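Local atomic coordinates of YECBM32 (Yersinia enterocolitica, PDB entry 2JDA), a protein that binds polygalacturonic acid, a main component of pectin, as a periplasmic carbohydrate-binding module whose beta-sandwich fold carries a calcium ion. Residues A[69-80]-A[110-121]; A[86-94]-A[137-145]. One frame throughout, in Å; residues are numbered along the deposited sequence.

Interactions 1 and 2 lie side by side in the beta sandwich, their centres about 11 Å apart. Interaction 1 joins strands 71-78 and 112-120, neighbours in the five-stranded antiparallel sheet; interaction 2 starts from the next strand, 85-92, at the edge of that sheet, and reaches the C-terminal strand 141-143, which belongs to the other sheet. Along the chain the segments come in the order 69-80, 86-94, 110-121, 137-145, so those of the two contacts alternate. Backbone bonds between Ile75 and both Leu87 and Ala88 connect them directly. Interaction 1 thus lies inside the five-stranded sheet, while interaction 2 attaches the C-terminal residues to that sheet's outermost strand.

Interaction 1: residues A[69-80]-A[110-121]; sequences RKLKFSIFYSND and AKYIKLDTFGTD
Phe76 and Lys114 face each other as a hydrogen-bonded antiparallel pair, and the Phe76 side chain runs on from there toward Asp116. Its CB lies 3.9 Å from Lys114 O. With CG anti to the carbonyl carbon (chi1 -61°), the ring swings along the neighbouring strand: CD2 touches both Lys114 O, which sits at the ring edge, and Asp116 OD2. Next along the ring, Phe76 CE2 is 3.2 Å from Asp116 OD2, and CZ, a little farther from the same oxygen, ends the path. The two side chains cross at about a right angle, ring and carboxylate planes 37° apart, and OD2 comes obliquely to the ring. Asp116 OD1 takes Lys114 NZ on its syn lone pair at 2.7 Å, a salt bridge within one strand that probably helps keep the acid ionised; Lys114 also makes a cation-pi contact with Trp84.

These strands are adjacent members of the five-stranded antiparallel sheet of an F5/8 type C beta sandwich. Phe73, Ile75, Leu115 and Ile113 are turned to the opposite side of the sheet from Phe76, where their hydrocarbon surfaces suit the buried interior. Ile75 touches Leu115 through CG1 and crosses Ile113 obliquely, CG2 to CG2. At one end, Lys111 N and Tyr112 N both donate to Ser78 O, forming a classic beta bulge.

At the other end, Gly119 takes a positive phi, an easy conformation for a residue without a side chain, and its O receives Lys72 N in a nearly straight bond (177°). A water accepts from Lys72 NZ and donates to Phe118 O and Thr120 O. Asp121, beyond Thr120, offers a carboxylate to a backbone N-H: Lys70 N meets Asp121 OD1 at 2.8 Å from above the carboxylate plane.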
loop_
_atom_site.group_PDB
_atom_site.type_symbol
_atom_site.label_atom_id
_atom_site.label_comp_id
_atom_site.label_asym_id
_atom_site.label_seq_id
_atom_site.Cartn_x
_atom_site.Cartn_y
_atom_site.Cartn_z
ATOM N N ARG A 69 -8.324 -7.454 -11.233
ATOM C CA ARG A 69 -7.052 -7.929 -10.762
ATOM C C ARG A 69 -7.003 -7.823 -9.239
ATOM O O ARG A 69 -7.180 -6.711 -8.698
ATOM C CB ARG A 69 -5.909 -7.051 -11.298
ATOM C CG ARG A 69 -5.936 -6.887 -12.791
ATOM C CD ARG A 69 -4.788 -6.108 -13.288
ATOM N NE ARG A 69 -4.850 -5.999 -14.733
ATOM C CZ ARG A 69 -3.997 -5.276 -15.441
ATOM N NH1 ARG A 69 -3.023 -4.614 -14.842
ATOM N NH2 ARG A 69 -4.137 -5.222 -16.758
ATOM N N LYS A 70 -6.719 -8.945 -8.582
ATOM C CA LYS A 70 -6.528 -8.972 -7.123
ATOM C C LYS A 70 -5.034 -9.009 -6.826
ATOM O O LYS A 70 -4.328 -9.892 -7.262
ATOM C CB LYS A 70 -7.168 -10.231 -6.539
ATOM C CG LYS A 70 -8.668 -10.268 -6.651
ATOM C CD LYS A 70 -9.249 -11.280 -5.697
ATOM C CE LYS A 70 -9.465 -12.542 -6.356
ATOM N NZ LYS A 70 -10.898 -12.543 -6.772
ATOM N N LEU A 71 -4.563 -8.023 -6.090
ATOM C CA LEU A 71 -3.158 -7.866 -5.738
ATOM C C LEU A 71 -2.859 -8.692 -4.505
ATOM O O LEU A 71 -3.597 -8.605 -3.505
ATOM C CB LEU A 71 -2.881 -6.386 -5.447
ATOM C CG LEU A 71 -1.473 -6.030 -4.990
ATOM C CD1 LEU A 71 -0.494 -6.203 -6.088
ATOM C CD2 LEU A 71 -1.495 -4.609 -4.487
ATOM N N LYS A 72 -1.784 -9.449 -4.567
ATOM C CA LYS A 72 -1.293 -10.232 -3.461
ATOM C C LYS A 72 -0.222 -9.410 -2.772
ATOM O O LYS A 72 0.700 -8.910 -3.443
ATOM C CB LYS A 72 -0.702 -11.534 -3.946
ATOM C CG LYS A 72 -1.625 -12.353 -4.767
ATOM C CD LYS A 72 -0.942 -13.616 -5.291
ATOM C CE LYS A 72 -1.500 -14.104 -6.634
ATOM N NZ LYS A 72 -0.271 -14.491 -7.422
ATOM N N PHE A 73 -0.294 -9.266 -1.447
ATOM C CA PHE A 73 0.647 -8.456 -0.716
ATOM C C PHE A 73 0.689 -8.745 0.756
ATOM O O PHE A 73 -0.206 -9.386 1.292
ATOM C CB PHE A 73 0.343 -6.957 -0.944
ATOM C CG PHE A 73 -0.946 -6.460 -0.305
ATOM C CD1 PHE A 73 -0.916 -5.595 0.795
ATOM C CD2 PHE A 73 -2.188 -6.845 -0.768
ATOM C CE1 PHE A 73 -2.066 -5.191 1.372
ATOM C CE2 PHE A 73 -3.348 -6.434 -0.161
ATOM C CZ PHE A 73 -3.268 -5.561 0.907
ATOM N N SER A 74 1.736 -8.227 1.394
ATOM C CA SER A 74 1.959 -8.247 2.825
ATOM C C SER A 74 2.279 -6.850 3.316
ATOM O O SER A 74 2.790 -6.057 2.552
ATOM C CB SER A 74 3.100 -9.219 3.206
ATOM O OG SER A 74 2.777 -10.530 2.802
ATOM N N ILE A 75 1.955 -6.550 4.570
ATOM C CA ILE A 75 2.213 -5.214 5.145
ATOM C C ILE A 75 3.014 -5.348 6.392
ATOM O O ILE A 75 2.687 -6.174 7.252
ATOM C CB ILE A 75 0.933 -4.457 5.532
ATOM C CG1 ILE A 75 -0.067 -4.441 4.414
ATOM C CG2 ILE A 75 1.246 -3.038 5.937
ATOM C CD1 ILE A 75 -1.433 -3.944 4.831
ATOM N N PHE A 76 4.053 -4.525 6.495
ATOM C CA PHE A 76 4.997 -4.508 7.597
ATOM C C PHE A 76 5.134 -3.097 8.147
ATOM O O PHE A 76 4.900 -2.115 7.423
ATOM C CB PHE A 76 6.386 -5.032 7.187
ATOM C CG PHE A 76 6.362 -6.432 6.714
ATOM C CD1 PHE A 76 6.568 -7.482 7.601
ATOM C CD2 PHE A 76 6.063 -6.728 5.392
ATOM C CE1 PHE A 76 6.511 -8.810 7.135
ATOM C CE2 PHE A 76 6.006 -8.026 4.942
ATOM C CZ PHE A 76 6.202 -9.062 5.845
ATOM N N TYR A 77 5.496 -3.018 9.419
ATOM C CA TYR A 77 5.761 -1.727 10.031
ATOM C C TYR A 77 7.082 -1.745 10.789
ATOM O O TYR A 77 7.595 -2.779 11.209
ATOM C CB TYR A 77 4.622 -1.281 10.956
ATOM C CG TYR A 77 4.422 -2.133 12.204
ATOM C CD1 TYR A 77 4.940 -1.736 13.433
ATOM C CD2 TYR A 77 3.739 -3.343 12.147
ATOM C CE1 TYR A 77 4.739 -2.545 14.597
ATOM C CE2 TYR A 77 3.564 -4.141 13.288
ATOM C CZ TYR A 77 4.040 -3.720 14.507
ATOM O OH TYR A 77 3.846 -4.554 15.616
ATOM N N SER A 78 7.642 -0.555 10.998
ATOM C CA SER A 78 8.957 -0.400 11.623
ATOM C C SER A 78 9.135 1.032 12.115
ATOM O O SER A 78 8.534 1.967 11.564
ATOM C CB SER A 78 10.062 -0.674 10.583
ATOM O OG SER A 78 11.358 -0.536 11.088
ATOM N N ASN A 79 9.967 1.175 13.141
ATOM C CA ASN A 79 10.419 2.484 13.545
ATOM C C ASN A 79 11.773 2.876 12.963
ATOM O O ASN A 79 12.088 4.065 12.911
ATOM C CB ASN A 79 10.484 2.561 15.067
ATOM C CG ASN A 79 9.124 2.644 15.691
ATOM O OD1 ASN A 79 8.189 3.179 15.102
ATOM N ND2 ASN A 79 9.014 2.138 16.927
ATOM N N ASP A 80 12.578 1.892 12.613
ATOM C CA ASP A 80 13.926 2.137 12.095
ATOM C C ASP A 80 14.148 1.921 10.593
ATOM O O ASP A 80 15.198 2.282 10.046
ATOM C CB ASP A 80 14.969 1.393 12.909
ATOM C CG ASP A 80 14.886 -0.105 12.816
ATOM O OD1 ASP A 80 14.092 -0.647 12.002
ATOM O OD2 ASP A 80 15.588 -0.812 13.592
ATOM N N ALA A 110 4.514 3.384 14.376
ATOM C CA ALA A 110 5.459 3.188 13.277
ATOM C C ALA A 110 5.874 4.527 12.676
ATOM O O ALA A 110 5.101 5.485 12.707
ATOM C CB ALA A 110 4.867 2.299 12.189
ATOM N N LYS A 111 7.091 4.550 12.114
ATOM C CA LYS A 111 7.526 5.619 11.204
ATOM C C LYS A 111 7.505 5.160 9.748
ATOM O O LYS A 111 7.418 5.971 8.876
ATOM C CB LYS A 111 8.919 6.112 11.571
ATOM C CG LYS A 111 9.418 7.268 10.754
ATOM C CD LYS A 111 10.692 7.799 11.381
ATOM C CE LYS A 111 11.371 8.816 10.530
ATOM N NZ LYS A 111 12.640 9.239 11.195
ATOM N N TYR A 112 7.573 3.851 9.514
ATOM C CA TYR A 112 7.630 3.294 8.175
ATOM C C TYR A 112 6.592 2.192 8.026
ATOM O O TYR A 112 6.404 1.339 8.927
ATOM C CB TYR A 112 8.976 2.669 7.846
ATOM C CG TYR A 112 10.153 3.604 8.017
ATOM C CD1 TYR A 112 10.663 4.336 6.958
ATOM C CD2 TYR A 112 10.815 3.699 9.231
ATOM C CE1 TYR A 112 11.752 5.170 7.143
ATOM C CE2 TYR A 112 11.913 4.526 9.393
ATOM C CZ TYR A 112 12.379 5.257 8.330
ATOM O OH TYR A 112 13.485 6.100 8.493
ATOM N N ILE A 113 5.951 2.195 6.861
ATOM C CA ILE A 113 5.049 1.123 6.452
ATOM C C ILE A 113 5.585 0.593 5.150
ATOM O O ILE A 113 5.766 1.350 4.213
ATOM C CB ILE A 113 3.578 1.626 6.314
ATOM C CG1 ILE A 113 3.030 2.147 7.673
ATOM C CG2 ILE A 113 2.685 0.538 5.689
ATOM C CD1 ILE A 113 2.710 1.038 8.640
ATOM N N LYS A 114 5.740 -0.715 5.042
ATOM C CA LYS A 114 6.244 -1.336 3.812
ATOM C C LYS A 114 5.275 -2.374 3.334
ATOM O O LYS A 114 4.870 -3.231 4.108
ATOM C CB LYS A 114 7.634 -1.910 4.026
ATOM C CG LYS A 114 8.244 -2.531 2.735
ATOM C CD LYS A 114 9.725 -2.885 2.958
ATOM C CE LYS A 114 10.011 -4.068 3.854
ATOM N NZ LYS A 114 10.209 -5.365 3.112
ATOM N N LEU A 115 4.907 -2.328 2.058
ATOM C CA LEU A 115 4.137 -3.374 1.420
ATOM C C LEU A 115 5.075 -4.189 0.557
ATOM O O LEU A 115 5.762 -3.637 -0.303
ATOM C CB LEU A 115 3.007 -2.826 0.549
ATOM C CG LEU A 115 1.741 -2.405 1.285
ATOM C CD1 LEU A 115 1.995 -1.216 2.118
ATOM C CD2 LEU A 115 0.646 -2.097 0.297
ATOM N N ASP A 116 5.130 -5.494 0.807
ATOM C CA ASP A 116 5.821 -6.427 -0.070
ATOM C C ASP A 116 4.717 -6.984 -0.972
ATOM O O ASP A 116 3.680 -7.454 -0.478
ATOM C CB ASP A 116 6.487 -7.553 0.704
ATOM C CG ASP A 116 7.605 -7.092 1.626
ATOM O OD1 ASP A 116 8.093 -5.904 1.530
ATOM O OD2 ASP A 116 8.037 -7.876 2.524
ATOM N N THR A 117 4.894 -6.912 -2.281
ATOM C CA THR A 117 3.825 -7.224 -3.228
ATOM C C THR A 117 4.276 -8.367 -4.132
ATOM O O THR A 117 5.456 -8.530 -4.433
ATOM C CB THR A 117 3.417 -6.003 -4.068
ATOM O OG1 THR A 117 4.510 -5.565 -4.876
ATOM C CG2 THR A 117 3.048 -4.820 -3.183
ATOM N N PHE A 118 3.298 -9.144 -4.586
ATOM C CA PHE A 118 3.559 -10.411 -5.285
ATOM C C PHE A 118 2.839 -10.513 -6.617
ATOM O O PHE A 118 2.692 -11.642 -7.146
ATOM C CB PHE A 118 3.189 -11.603 -4.380
ATOM C CG PHE A 118 3.819 -11.547 -3.024
ATOM C CD1 PHE A 118 5.085 -12.001 -2.813
ATOM C CD2 PHE A 118 3.160 -10.996 -1.950
ATOM C CE1 PHE A 118 5.685 -11.879 -1.567
ATOM C CE2 PHE A 118 3.765 -10.901 -0.680
ATOM C CZ PHE A 118 5.018 -11.302 -0.526
ATOM N N GLY A 119 2.419 -9.367 -7.190
ATOM C CA GLY A 119 1.663 -9.358 -8.430
ATOM C C GLY A 119 0.216 -9.648 -8.192
ATOM O O GLY A 119 -0.265 -9.632 -7.057
ATOM N N THR A 120 -0.501 -9.929 -9.285
ATOM C CA THR A 120 -1.921 -10.210 -9.192
ATOM C C THR A 120 -2.197 -11.613 -9.691
ATOM O O THR A 120 -1.274 -12.408 -10.039
ATOM C CB THR A 120 -2.756 -9.216 -9.987
ATOM O OG1 THR A 120 -2.546 -9.393 -11.428
ATOM C CG2 THR A 120 -2.411 -7.807 -9.683
ATOM N N ASP A 121 -3.503 -11.942 -9.664
ATOM C CA ASP A 121 -3.995 -13.189 -10.268
ATOM C C ASP A 121 -4.034 -13.175 -11.776
ATOM O O ASP A 121 -4.367 -14.210 -12.374
ATOM C CB ASP A 121 -5.358 -13.554 -9.649
ATOM C CG ASP A 121 -6.441 -12.467 -9.818
ATOM O OD1 ASP A 121 -6.148 -11.270 -10.093
ATOM O OD2 ASP A 121 -7.677 -12.736 -9.696
HETATM O O HOH W 1 1.302 -12.864 -9.249
#

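Interaction 2: residues A[86-94]-A[137-145]; sequences PLAEGLETS and AALPSRAIK. With SO4 (sulfate ion), chain H.
At an edge of the beta sandwich, the C-terminal tail closes over strand 85-92 through Arg142, Ile144 and Lys145. Arg142 has the reach and the paired donors for the job: its chain is extended from CG to NE, and NH1 and NH2 both grip Glu92 O end-on, each at 3.0 Å. The oxygen lies in the guanidinium plane, while both nitrogens approach from one face of the carbonyl plane. The two bonds aim the end of the guanidinium at Glu92 O, and a salt bridge from NH1 to Glu101 gives it a second anchor.

Ile144, branched and apolar, packs against Ala88 and Leu91. Its CG1 sits between backbone N and carbonyl carbon (chi1 60°), which places CD1 3.8 Å from Ala88 CB; CG2 meets Leu91 CD1 at 4.0 Å, the two side chains crossing at about a right angle. Lys145 passes its extended chain across Leu87 O, CD 3.3 Å from that atom, and a water links its NZ to Pro86 O. Ser141 N donates to O1 and Ser141 OG to O2 of a sulfate, probably from the crystallisation liquor.

Glu101 belongs to strand 101-105, which runs parallel to 141-143, while strand 71-78 pairs with 85-92.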
loop_
_atom_site.group_PDB
_atom_site.type_symbol
_atom_site.label_atom_id
_atom_site.label_comp_id
_atom_site.label_asym_id
_atom_site.label_seq_id
_atom_site.Cartn_x
_atom_site.Cartn_y
_atom_site.Cartn_z
ATOM N N PRO A 86 5.142 -7.769 11.001
ATOM C CA PRO A 86 3.988 -7.834 10.129
ATOM C C PRO A 86 2.735 -7.276 10.743
ATOM O O PRO A 86 2.422 -7.588 11.930
ATOM C CB PRO A 86 3.835 -9.314 9.870
ATOM C CG PRO A 86 4.364 -9.907 11.052
ATOM C CD PRO A 86 5.476 -9.079 11.574
ATOM N N LEU A 87 1.990 -6.519 9.933
ATOM C CA LEU A 87 0.582 -6.263 10.231
ATOM C C LEU A 87 -0.274 -7.382 9.716
ATOM O O LEU A 87 -1.237 -7.765 10.406
ATOM C CB LEU A 87 0.093 -4.996 9.615
ATOM C CG LEU A 87 0.545 -3.678 10.194
ATOM C CD1 LEU A 87 -0.046 -2.495 9.419
ATOM C CD2 LEU A 87 0.179 -3.584 11.711
ATOM N N ALA A 88 0.052 -7.914 8.541
ATOM C CA ALA A 88 -0.564 -9.074 7.937
ATOM C C ALA A 88 0.253 -9.536 6.746
ATOM O O ALA A 88 0.852 -8.731 6.035
ATOM C CB ALA A 88 -2.024 -8.753 7.512
ATOM N N GLU A 89 0.254 -10.827 6.493
ATOM C CA GLU A 89 0.969 -11.400 5.376
ATOM C C GLU A 89 0.020 -12.191 4.470
ATOM O O GLU A 89 -0.974 -12.794 4.956
ATOM C CB GLU A 89 2.128 -12.275 5.824
ATOM C CG GLU A 89 3.218 -11.544 6.547
ATOM C CD GLU A 89 4.463 -12.398 6.740
ATOM O OE1 GLU A 89 5.222 -12.642 5.759
ATOM O OE2 GLU A 89 4.712 -12.781 7.897
ATOM N N GLY A 90 0.311 -12.194 3.173
ATOM C CA GLY A 90 -0.411 -12.992 2.189
ATOM C C GLY A 90 -1.878 -12.592 2.031
ATOM O O GLY A 90 -2.749 -13.447 1.878
ATOM N N LEU A 91 -2.161 -11.306 2.077
ATOM C CA LEU A 91 -3.462 -10.742 1.761
ATOM C C LEU A 91 -3.699 -10.665 0.265
ATOM O O LEU A 91 -2.743 -10.610 -0.493
ATOM C CB LEU A 91 -3.573 -9.266 2.259
ATOM C CG LEU A 91 -3.370 -9.051 3.744
ATOM C CD1 LEU A 91 -3.423 -7.618 4.115
ATOM C CD2 LEU A 91 -4.470 -9.747 4.503
ATOM N N GLU A 92 -4.952 -10.616 -0.154
ATOM C CA GLU A 92 -5.323 -10.211 -1.506
ATOM C C GLU A 92 -6.308 -9.076 -1.420
ATOM O O GLU A 92 -7.224 -9.103 -0.575
ATOM C CB GLU A 92 -6.016 -11.348 -2.231
ATOM C CG GLU A 92 -5.169 -12.480 -2.720
ATOM C CD GLU A 92 -6.070 -13.388 -3.561
ATOM O OE1 GLU A 92 -5.823 -13.551 -4.730
ATOM O OE2 GLU A 92 -7.101 -13.858 -3.034
ATOM N N THR A 93 -6.212 -8.110 -2.313
ATOM C CA THR A 93 -7.219 -7.072 -2.444
ATOM C C THR A 93 -8.501 -7.667 -3.012
ATOM O O THR A 93 -8.518 -8.684 -3.676
ATOM C CB THR A 93 -6.784 -5.882 -3.293
ATOM O OG1 THR A 93 -6.444 -6.297 -4.638
ATOM C CG2 THR A 93 -5.582 -5.214 -2.661
ATOM N N SER A 94 -9.584 -6.990 -2.730
ATOM C CA SER A 94 -10.892 -7.379 -3.229
ATOM C C SER A 94 -11.097 -6.903 -4.653
ATOM O O SER A 94 -10.641 -5.835 -5.044
ATOM C CB SER A 94 -11.962 -6.777 -2.337
ATOM O OG SER A 94 -13.243 -7.131 -2.837
ATOM N N ALA A 137 -11.749 7.770 4.916
ATOM C CA ALA A 137 -12.605 7.275 3.837
ATOM C C ALA A 137 -13.837 6.563 4.393
ATOM O O ALA A 137 -13.754 5.824 5.363
ATOM C CB ALA A 137 -11.847 6.383 2.937
ATOM N N ALA A 138 -14.972 6.804 3.732
ATOM C CA ALA A 138 -16.264 6.249 4.094
ATOM C C ALA A 138 -16.432 4.901 3.425
ATOM O O ALA A 138 -17.172 4.716 2.460
ATOM C CB ALA A 138 -17.366 7.252 3.687
ATOM N N LEU A 139 -15.664 3.946 3.958
ATOM C CA LEU A 139 -15.594 2.605 3.476
ATOM C C LEU A 139 -15.668 1.669 4.676
ATOM O O LEU A 139 -15.211 2.036 5.769
ATOM C CB LEU A 139 -14.242 2.367 2.801
ATOM C CG LEU A 139 -13.959 3.152 1.519
ATOM C CD1 LEU A 139 -12.543 2.879 1.133
ATOM C CD2 LEU A 139 -14.918 2.744 0.414
ATOM N N PRO A 140 -16.250 0.476 4.511
ATOM C CA PRO A 140 -16.305 -0.449 5.654
ATOM C C PRO A 140 -14.898 -0.906 6.066
ATOM O O PRO A 140 -14.025 -1.125 5.221
ATOM C CB PRO A 140 -17.098 -1.631 5.122
ATOM C CG PRO A 140 -16.874 -1.633 3.701
ATOM C CD PRO A 140 -16.832 -0.151 3.296
ATOM N N SER A 141 -14.679 -1.087 7.363
ATOM C CA SER A 141 -13.424 -1.618 7.836
ATOM C C SER A 141 -13.267 -3.062 7.424
ATOM O O SER A 141 -14.196 -3.856 7.598
ATOM C CB SER A 141 -13.384 -1.532 9.349
ATOM O OG SER A 141 -13.302 -0.196 9.782
ATOM N N ARG A 142 -12.106 -3.401 6.876
ATOM C CA ARG A 142 -11.700 -4.779 6.636
ATOM C C ARG A 142 -10.557 -5.088 7.584
ATOM O O ARG A 142 -9.442 -4.625 7.411
ATOM C CB ARG A 142 -11.264 -5.007 5.199
ATOM C CG ARG A 142 -10.746 -6.381 4.916
ATOM C CD ARG A 142 -10.178 -6.511 3.545
ATOM N NE ARG A 142 -9.439 -7.747 3.412
ATOM C CZ ARG A 142 -8.785 -8.110 2.312
ATOM N NH1 ARG A 142 -8.797 -7.332 1.219
ATOM N NH2 ARG A 142 -8.108 -9.249 2.308
ATOM N N ALA A 143 -10.869 -5.840 8.630
ATOM C CA ALA A 143 -9.851 -6.171 9.619
ATOM C C ALA A 143 -8.917 -7.223 9.028
ATOM O O ALA A 143 -9.367 -8.251 8.530
ATOM C CB ALA A 143 -10.482 -6.666 10.915
ATOM N N ILE A 144 -7.594 -6.987 9.085
ATOM C CA ILE A 144 -6.654 -7.874 8.385
ATOM C C ILE A 144 -5.902 -8.819 9.228
ATOM O O ILE A 144 -5.343 -9.817 8.700
ATOM C CB ILE A 144 -5.686 -7.115 7.458
ATOM C CG1 ILE A 144 -4.844 -6.106 8.250
ATOM C CG2 ILE A 144 -6.468 -6.426 6.366
ATOM C CD1 ILE A 144 -3.771 -5.417 7.422
ATOM N N LYS A 145 -5.855 -8.536 10.507
ATOM C CA LYS A 145 -5.374 -9.549 11.466
ATOM C C LYS A 145 -5.997 -9.282 12.850
ATOM O O LYS A 145 -6.298 -8.093 13.152
ATOM C CB LYS A 145 -3.839 -9.502 11.491
ATOM C CG LYS A 145 -3.196 -10.497 12.440
ATOM C CD LYS A 145 -1.666 -10.347 12.356
ATOM C CE LYS A 145 -0.959 -11.217 13.331
ATOM N NZ LYS A 145 0.526 -10.907 13.229
HETATM S S SO4 H . -16.858 0.753 10.001
HETATM O O1 SO4 H . -17.025 -0.217 8.943
HETATM O O2 SO4 H . -15.448 1.202 10.024
HETATM O O3 SO4 H . -17.668 1.921 9.627
HETATM O O4 SO4 H . -17.083 0.142 11.217
HETATM O O HOH W 2 0.569 -8.143 13.894
#